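Local atomic coordinates of heavy metal cation tricomponent efflux pump ZneA(CzcA-like) (Cupriavidus metallidurans, PDB entry 4K0J), a protein that probably exports zinc and related heavy metal cations from the cell as a Zn(II)/proton antiporter of the RND superfamily. Residues 437-451 with 465-477. Residues are numbered along the deposited sequence; the frame is centred on the assembly and turned at random.
Sequences FFGMIVIITAYLPLF and AFAVGFALFGALL
The helical parts of 437-451 and 465-477 run nearly antiparallel, 170° between axes that approach to 9.9 Å, with the CA atoms of Ile444 and Gly469 6.0 Å apart. Leu472 fills the middle of the interface: its CD1 lies 3.6 Å from Ile443 CG2, while Ile444 CG1 packs 3.6 Å from Leu472 CB, the two side chains lying alongside in opposite senses. Ile444 CD1 continues over the backbone of Gly469, where no side chain intervenes. Met440, bent at chi2 and chi3, brings its CE methyl against both Leu472 CD1 and Ala475 CB. Both helices belong to predicted transmembrane segments of the RND permease, consecutive along the chain and joined through the short helix 455-460; helix 911-939 adds Ala919 against Tyr447 and Val915 against Leu450. Val468 CG1 sits over the centre of one face of the Tyr447 ring in a CH-pi contact, 3.4 Å from the centroid. In the loop that follows the first helix, Phe451 brings CE1 over one face of the Phe466 ring, the two planes inclined at 40°, and also meets Ala465 CB; Phe380 packs against Phe466 as well. At the other end, both methyls of Leu476 touch the CD1–CE1 side of Phe437.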
ATOM      1  N   PHE C 437     -25.059 -18.209  32.517  1.00 86.49           N
ATOM      2  CA  PHE C 437     -24.978 -17.429  31.290  1.00 84.10           C
ATOM      3  C   PHE C 437     -24.562 -16.001  31.631  1.00 91.79           C
ATOM      4  O   PHE C 437     -23.620 -15.457  31.045  1.00 89.07           O
ATOM      5  CB  PHE C 437     -26.313 -17.434  30.541  1.00 79.34           C
ATOM      6  CG  PHE C 437     -26.225 -16.896  29.139  1.00 77.91           C
ATOM      7  CD1 PHE C 437     -25.926 -17.735  28.078  1.00 74.02           C
ATOM      8  CD2 PHE C 437     -26.439 -15.552  28.882  1.00 79.86           C
ATOM      9  CE1 PHE C 437     -25.841 -17.245  26.789  1.00 73.71           C
ATOM     10  CE2 PHE C 437     -26.355 -15.056  27.595  1.00 76.10           C
ATOM     11  CZ  PHE C 437     -26.056 -15.902  26.548  1.00 73.15           C
ATOM     12  N   PHE C 438     -25.244 -15.402  32.601  1.00 99.01           N
ATOM     13  CA  PHE C 438     -24.921 -14.030  32.973  1.00 95.97           C
ATOM     14  C   PHE C 438     -23.597 -13.915  33.726  1.00 89.10           C
ATOM     15  O   PHE C 438     -22.860 -12.956  33.534  1.00 93.99           O
ATOM     16  CB  PHE C 438     -26.073 -13.367  33.732  1.00 96.78           C
ATOM     17  CG  PHE C 438     -27.201 -12.929  32.842  1.00 98.76           C
ATOM     18  CD1 PHE C 438     -27.129 -13.122  31.471  1.00101.92           C
ATOM     19  CD2 PHE C 438     -28.321 -12.311  33.366  1.00103.78           C
ATOM     20  CE1 PHE C 438     -28.159 -12.719  30.643  1.00107.66           C
ATOM     21  CE2 PHE C 438     -29.354 -11.903  32.544  1.00110.51           C
ATOM     22  CZ  PHE C 438     -29.273 -12.108  31.181  1.00111.95           C
ATOM     23  N   GLY C 439     -23.288 -14.899  34.563  1.00 83.02           N
ATOM     24  CA  GLY C 439     -22.019 -14.911  35.267  1.00 88.09           C
ATOM     25  C   GLY C 439     -20.830 -15.006  34.324  1.00 99.18           C
ATOM     26  O   GLY C 439     -19.820 -14.321  34.503  1.00108.30           O
ATOM     27  N   MET C 440     -20.954 -15.853  33.307  1.00 99.75           N
ATOM     28  CA  MET C 440     -19.877 -16.048  32.341  1.00100.71           C
ATOM     29  C   MET C 440     -19.793 -14.903  31.327  1.00102.80           C
ATOM     30  O   MET C 440     -18.704 -14.557  30.867  1.00106.08           O
ATOM     31  CB  MET C 440     -20.008 -17.403  31.637  1.00100.34           C
ATOM     32  CG  MET C 440     -19.918 -18.605  32.579  1.00100.90           C
ATOM     33  SD  MET C 440     -18.249 -19.072  33.070  1.00162.25           S
ATOM     34  CE  MET C 440     -17.830 -20.244  31.780  1.00 94.55           C
ATOM     35  N   ILE C 441     -20.927 -14.304  30.979  1.00 99.75           N
ATOM     36  CA  ILE C 441     -20.866 -13.116  30.135  1.00 99.54           C
ATOM     37  C   ILE C 441     -20.288 -11.958  30.947  1.00 93.57           C
ATOM     38  O   ILE C 441     -19.754 -11.002  30.390  1.00 92.47           O
ATOM     39  CB  ILE C 441     -22.234 -12.730  29.521  1.00110.37           C
ATOM     40  CG1 ILE C 441     -22.031 -11.825  28.300  1.00109.50           C
ATOM     41  CG2 ILE C 441     -23.128 -12.050  30.544  1.00117.23           C
ATOM     42  CD1 ILE C 441     -23.317 -11.261  27.733  1.00111.02           C
ATOM     43  N   VAL C 442     -20.391 -12.059  32.269  1.00 87.49           N
ATOM     44  CA  VAL C 442     -19.778 -11.079  33.154  1.00 79.89           C
ATOM     45  C   VAL C 442     -18.271 -11.294  33.229  1.00 80.62           C
ATOM     46  O   VAL C 442     -17.507 -10.334  33.198  1.00 89.59           O
ATOM     47  CB  VAL C 442     -20.408 -11.094  34.568  1.00 73.94           C
ATOM     48  CG1 VAL C 442     -19.445 -10.530  35.598  1.00 63.02           C
ATOM     49  CG2 VAL C 442     -21.697 -10.292  34.573  1.00 70.28           C
ATOM     50  N   ILE C 443     -17.831 -12.545  33.307  1.00 76.30           N
ATOM     51  CA  ILE C 443     -16.392 -12.797  33.326  1.00 87.54           C
ATOM     52  C   ILE C 443     -15.775 -12.477  31.960  1.00 93.52           C
ATOM     53  O   ILE C 443     -14.592 -12.140  31.861  1.00 88.81           O
ATOM     54  CB  ILE C 443     -16.040 -14.232  33.787  1.00 91.69           C
ATOM     55  CG1 ILE C 443     -14.549 -14.344  34.104  1.00 96.32           C
ATOM     56  CG2 ILE C 443     -16.409 -15.250  32.743  1.00 89.48           C
ATOM     57  CD1 ILE C 443     -14.123 -15.731  34.528  1.00100.40           C
ATOM     58  N   ILE C 444     -16.592 -12.556  30.912  1.00 95.70           N
ATOM     59  CA  ILE C 444     -16.152 -12.175  29.572  1.00 90.92           C
ATOM     60  C   ILE C 444     -16.092 -10.655  29.406  1.00 91.70           C
ATOM     61  O   ILE C 444     -15.129 -10.124  28.854  1.00 86.14           O
ATOM     62  CB  ILE C 444     -17.039 -12.804  28.478  1.00 85.93           C
ATOM     63  CG1 ILE C 444     -16.479 -14.167  28.074  1.00 83.88           C
ATOM     64  CG2 ILE C 444     -17.117 -11.910  27.255  1.00 83.85           C
ATOM     65  CD1 ILE C 444     -17.254 -14.847  26.963  1.00 86.43           C
ATOM     66  N   THR C 445     -17.111  -9.956  29.895  1.00 92.77           N
ATOM     67  CA  THR C 445     -17.124  -8.501  29.829  1.00 87.44           C
ATOM     68  C   THR C 445     -16.057  -7.919  30.750  1.00 93.70           C
ATOM     69  O   THR C 445     -15.626  -6.781  30.572  1.00104.84           O
ATOM     70  CB  THR C 445     -18.502  -7.907  30.195  1.00 81.17           C
ATOM     71  OG1 THR C 445     -18.615  -6.588  29.650  1.00 82.27           O
ATOM     72  CG2 THR C 445     -18.680  -7.826  31.699  1.00 82.08           C
ATOM     73  N   ALA C 446     -15.627  -8.709  31.730  1.00 89.35           N
ATOM     74  CA  ALA C 446     -14.603  -8.272  32.669  1.00 94.52           C
ATOM     75  C   ALA C 446     -13.229  -8.534  32.083  1.00 85.88           C
ATOM     76  O   ALA C 446     -12.320  -7.720  32.221  1.00 80.04           O
ATOM     77  CB  ALA C 446     -14.757  -8.984  34.001  1.00104.70           C
ATOM     78  N   TYR C 447     -13.083  -9.678  31.425  1.00 86.31           N
ATOM     79  CA  TYR C 447     -11.844  -9.997  30.730  1.00 84.30           C
ATOM     80  C   TYR C 447     -11.692  -9.103  29.507  1.00 89.52           C
ATOM     81  O   TYR C 447     -10.610  -9.001  28.935  1.00 90.26           O
ATOM     82  CB  TYR C 447     -11.849 -11.457  30.289  1.00 77.94           C
ATOM     83  CG  TYR C 447     -10.850 -12.331  31.003  1.00 69.91           C
ATOM     84  CD1 TYR C 447      -9.499 -12.249  30.711  1.00 62.49           C
ATOM     85  CD2 TYR C 447     -11.260 -13.255  31.956  1.00 72.34           C
ATOM     86  CE1 TYR C 447      -8.578 -13.055  31.356  1.00 61.68           C
ATOM     87  CE2 TYR C 447     -10.346 -14.066  32.606  1.00 69.80           C
ATOM     88  CZ  TYR C 447      -9.006 -13.962  32.299  1.00 63.33           C
ATOM     89  OH  TYR C 447      -8.088 -14.764  32.936  1.00 50.85           O
ATOM     90  N   LEU C 448     -12.788  -8.459  29.118  1.00 97.58           N
ATOM     91  CA  LEU C 448     -12.840  -7.679  27.887  1.00100.69           C
ATOM     92  C   LEU C 448     -11.846  -6.512  27.841  1.00 91.26           C
ATOM     93  O   LEU C 448     -10.960  -6.505  26.991  1.00 98.49           O
ATOM     94  CB  LEU C 448     -14.279  -7.212  27.600  1.00111.33           C
ATOM     95  CG  LEU C 448     -14.687  -6.758  26.191  1.00115.88           C
ATOM     96  CD1 LEU C 448     -14.134  -5.377  25.828  1.00117.89           C
ATOM     97  CD2 LEU C 448     -14.284  -7.794  25.150  1.00114.58           C
ATOM     98  N   PRO C 449     -11.975  -5.526  28.751  1.00 72.81           N
ATOM     99  CA  PRO C 449     -11.184  -4.309  28.541  1.00 63.92           C
ATOM    100  C   PRO C 449      -9.680  -4.469  28.767  1.00 68.38           C
ATOM    101  O   PRO C 449      -9.100  -3.734  29.564  1.00 64.69           O
ATOM    102  CB  PRO C 449     -11.761  -3.349  29.577  1.00 62.91           C
ATOM    103  CG  PRO C 449     -12.189  -4.231  30.681  1.00 70.83           C
ATOM    104  CD  PRO C 449     -12.721  -5.471  30.022  1.00 72.76           C
ATOM    105  N   LEU C 450      -9.059  -5.419  28.077  1.00 80.38           N
ATOM    106  CA  LEU C 450      -7.607  -5.485  28.024  1.00 90.03           C
ATOM    107  C   LEU C 450      -7.166  -4.894  26.698  1.00 91.61           C
ATOM    108  O   LEU C 450      -5.985  -4.636  26.480  1.00 97.35           O
ATOM    109  CB  LEU C 450      -7.108  -6.926  28.137  1.00 91.60           C
ATOM    110  CG  LEU C 450      -7.197  -7.619  29.497  1.00 92.90           C
ATOM    111  CD1 LEU C 450      -6.505  -8.975  29.431  1.00 92.34           C
ATOM    112  CD2 LEU C 450      -6.595  -6.756  30.596  1.00 89.25           C
ATOM    113  N   PHE C 451      -8.133  -4.676  25.814  1.00 83.35           N
ATOM    114  CA  PHE C 451      -7.847  -4.135  24.496  1.00 84.52           C
ATOM    115  C   PHE C 451      -7.689  -2.623  24.562  1.00 91.97           C
ATOM    116  O   PHE C 451      -7.378  -1.976  23.560  1.00 95.41           O
ATOM    117  CB  PHE C 451      -8.954  -4.513  23.513  1.00 83.24           C
ATOM    118  CG  PHE C 451      -9.328  -5.967  23.558  1.00 79.82           C
ATOM    119  CD1 PHE C 451      -8.433  -6.938  23.144  1.00 76.77           C
ATOM    120  CD2 PHE C 451     -10.577  -6.360  24.008  1.00 76.72           C
ATOM    121  CE1 PHE C 451      -8.775  -8.273  23.186  1.00 75.28           C
ATOM    122  CE2 PHE C 451     -10.924  -7.694  24.053  1.00 70.98           C
ATOM    123  CZ  PHE C 451     -10.023  -8.651  23.639  1.00 74.49           C
ATOM    124  N   ALA C 465      -6.141 -12.322  26.047  1.00 77.57           N
ATOM    125  CA  ALA C 465      -7.483 -11.762  26.138  1.00 82.97           C
ATOM    126  C   ALA C 465      -8.419 -12.451  25.157  1.00 82.03           C
ATOM    127  O   ALA C 465      -9.540 -12.829  25.506  1.00 88.55           O
ATOM    128  CB  ALA C 465      -7.449 -10.270  25.876  1.00 89.75           C
ATOM    129  N   PHE C 466      -7.944 -12.627  23.931  1.00 75.54           N
ATOM    130  CA  PHE C 466      -8.739 -13.276  22.901  1.00 76.44           C
ATOM    131  C   PHE C 466      -8.928 -14.760  23.184  1.00 79.78           C
ATOM    132  O   PHE C 466     -10.046 -15.265  23.144  1.00 81.22           O
ATOM    133  CB  PHE C 466      -8.096 -13.087  21.533  1.00 78.43           C
ATOM    134  CG  PHE C 466      -8.252 -11.702  20.981  1.00 86.63           C
ATOM    135  CD1 PHE C 466      -9.489 -11.249  20.554  1.00 92.49           C
ATOM    136  CD2 PHE C 466      -7.161 -10.857  20.875  1.00 87.57           C
ATOM    137  CE1 PHE C 466      -9.638  -9.976  20.040  1.00 95.87           C
ATOM    138  CE2 PHE C 466      -7.302  -9.583  20.360  1.00 91.04           C
ATOM    139  CZ  PHE C 466      -8.542  -9.142  19.941  1.00 95.34           C
ATOM    140  N   ALA C 467      -7.827 -15.450  23.464  1.00 78.80           N
ATOM    141  CA  ALA C 467      -7.867 -16.877  23.749  1.00 77.96           C
ATOM    142  C   ALA C 467      -8.856 -17.160  24.867  1.00 74.70           C
ATOM    143  O   ALA C 467      -9.701 -18.045  24.754  1.00 81.01           O
ATOM    144  CB  ALA C 467      -6.486 -17.375  24.127  1.00 80.05           C
ATOM    145  N   VAL C 468      -8.752 -16.383  25.936  1.00 67.58           N
ATOM    146  CA  VAL C 468      -9.646 -16.515  27.075  1.00 72.11           C
ATOM    147  C   VAL C 468     -11.084 -16.198  26.687  1.00 77.65           C
ATOM    148  O   VAL C 468     -11.996 -16.898  27.102  1.00 85.17           O
ATOM    149  CB  VAL C 468      -9.206 -15.622  28.255  1.00 71.53           C
ATOM    150  CG1 VAL C 468     -10.320 -15.486  29.276  1.00 65.06           C
ATOM    151  CG2 VAL C 468      -7.955 -16.187  28.904  1.00 77.07           C
ATOM    152  N   GLY C 469     -11.286 -15.156  25.885  1.00 67.08           N
ATOM    153  CA  GLY C 469     -12.626 -14.811  25.436  1.00 55.00           C
ATOM    154  C   GLY C 469     -13.295 -15.956  24.693  1.00 55.47           C
ATOM    155  O   GLY C 469     -14.351 -16.457  25.098  1.00 51.56           O
ATOM    156  N   PHE C 470     -12.658 -16.373  23.603  1.00 62.51           N
ATOM    157  CA  PHE C 470     -13.153 -17.454  22.760  1.00 66.38           C
ATOM    158  C   PHE C 470     -13.378 -18.728  23.563  1.00 66.78           C
ATOM    159  O   PHE C 470     -14.442 -19.339  23.477  1.00 66.61           O
ATOM    160  CB  PHE C 470     -12.168 -17.735  21.623  1.00 60.38           C
ATOM    161  CG  PHE C 470     -11.796 -16.520  20.829  1.00 55.21           C
ATOM    162  CD1 PHE C 470     -12.717 -15.511  20.607  1.00 55.50           C
ATOM    163  CD2 PHE C 470     -10.518 -16.384  20.310  1.00 61.70           C
ATOM    164  CE1 PHE C 470     -12.371 -14.391  19.881  1.00 66.86           C
ATOM    165  CE2 PHE C 470     -10.163 -15.267  19.583  1.00 60.39           C
ATOM    166  CZ  PHE C 470     -11.088 -14.268  19.367  1.00 66.60           C
ATOM    167  N   ALA C 471     -12.376 -19.119  24.344  1.00 61.54           N
ATOM    168  CA  ALA C 471     -12.468 -20.332  25.148  1.00 64.26           C
ATOM    169  C   ALA C 471     -13.572 -20.228  26.189  1.00 84.10           C
ATOM    170  O   ALA C 471     -14.143 -21.236  26.596  1.00 93.50           O
ATOM    171  CB  ALA C 471     -11.146 -20.630  25.816  1.00 46.56           C
ATOM    172  N   LEU C 472     -13.867 -19.005  26.619  1.00 91.49           N
ATOM    173  CA  LEU C 472     -14.902 -18.774  27.616  1.00 97.42           C
ATOM    174  C   LEU C 472     -16.254 -18.991  26.968  1.00105.72           C
ATOM    175  O   LEU C 472     -17.119 -19.676  27.521  1.00110.51           O
ATOM    176  CB  LEU C 472     -14.810 -17.352  28.167  1.00 95.64           C
ATOM    177  CG  LEU C 472     -15.181 -17.139  29.635  1.00 98.03           C
ATOM    178  CD1 LEU C 472     -16.661 -17.380  29.862  1.00 99.30           C
ATOM    179  CD2 LEU C 472     -14.344 -18.039  30.527  1.00100.57           C
ATOM    180  N   PHE C 473     -16.433 -18.405  25.787  1.00107.89           N
ATOM    181  CA  PHE C 473     -17.666 -18.602  25.040  1.00109.86           C
ATOM    182  C   PHE C 473     -17.840 -20.075  24.680  1.00 94.94           C
ATOM    183  O   PHE C 473     -18.961 -20.570  24.565  1.00 98.35           O
ATOM    184  CB  PHE C 473     -17.685 -17.741  23.780  1.00119.79           C
ATOM    185  CG  PHE C 473     -18.959 -17.853  22.997  1.00129.26           C
ATOM    186  CD1 PHE C 473     -20.133 -17.294  23.477  1.00133.13           C
ATOM    187  CD2 PHE C 473     -18.984 -18.521  21.786  1.00134.60           C
ATOM    188  CE1 PHE C 473     -21.312 -17.398  22.761  1.00136.27           C
ATOM    189  CE2 PHE C 473     -20.160 -18.628  21.064  1.00139.27           C
ATOM    190  CZ  PHE C 473     -21.325 -18.065  21.553  1.00139.00           C
ATOM    191  N   GLY C 474     -16.720 -20.769  24.508  1.00 77.50           N
ATOM    192  CA  GLY C 474     -16.740 -22.194  24.243  1.00 71.72           C
ATOM    193  C   GLY C 474     -17.166 -22.974  25.469  1.00 67.20           C
ATOM    194  O   GLY C 474     -17.871 -23.973  25.364  1.00 57.62           O
ATOM    195  N   ALA C 475     -16.734 -22.512  26.638  1.00 73.80           N
ATOM    196  CA  ALA C 475     -17.106 -23.137  27.901  1.00 82.81           C
ATOM    197  C   ALA C 475     -18.602 -22.980  28.116  1.00 85.27           C
ATOM    198  O   ALA C 475     -19.277 -23.896  28.594  1.00 78.04           O
ATOM    199  CB  ALA C 475     -16.340 -22.507  29.048  1.00 86.04           C
ATOM    200  N   LEU C 476     -19.109 -21.804  27.760  1.00 91.39           N
ATOM    201  CA  LEU C 476     -20.541 -21.546  27.777  1.00100.04           C
ATOM    202  C   LEU C 476     -21.266 -22.504  26.837  1.00 85.33           C
ATOM    203  O   LEU C 476     -22.220 -23.172  27.228  1.00 76.59           O
ATOM    204  CB  LEU C 476     -20.816 -20.102  27.358  1.00114.03           C
ATOM    205  CG  LEU C 476     -22.278 -19.743  27.097  1.00125.17           C
ATOM    206  CD1 LEU C 476     -23.096 -19.882  28.372  1.00131.24           C
ATOM    207  CD2 LEU C 476     -22.391 -18.340  26.522  1.00127.39           C
ATOM    208  N   LEU C 477     -20.789 -22.571  25.600  1.00 80.20           N
ATOM    209  CA  LEU C 477     -21.406 -23.390  24.562  1.00 76.61           C
ATOM    210  C   LEU C 477     -21.263 -24.893  24.829  1.00 80.59           C
ATOM    211  O   LEU C 477     -21.889 -25.709  24.154  1.00 84.56           O
ATOM    212  CB  LEU C 477     -20.802 -23.037  23.199  1.00 73.87           C
ATOM    213  CG  LEU C 477     -21.549 -23.472  21.935  1.00 77.07           C
ATOM    214  CD1 LEU C 477     -22.844 -22.687  21.785  1.00 85.59           C
ATOM    215  CD2 LEU C 477     -20.669 -23.309  20.703  1.00 70.53           C
TER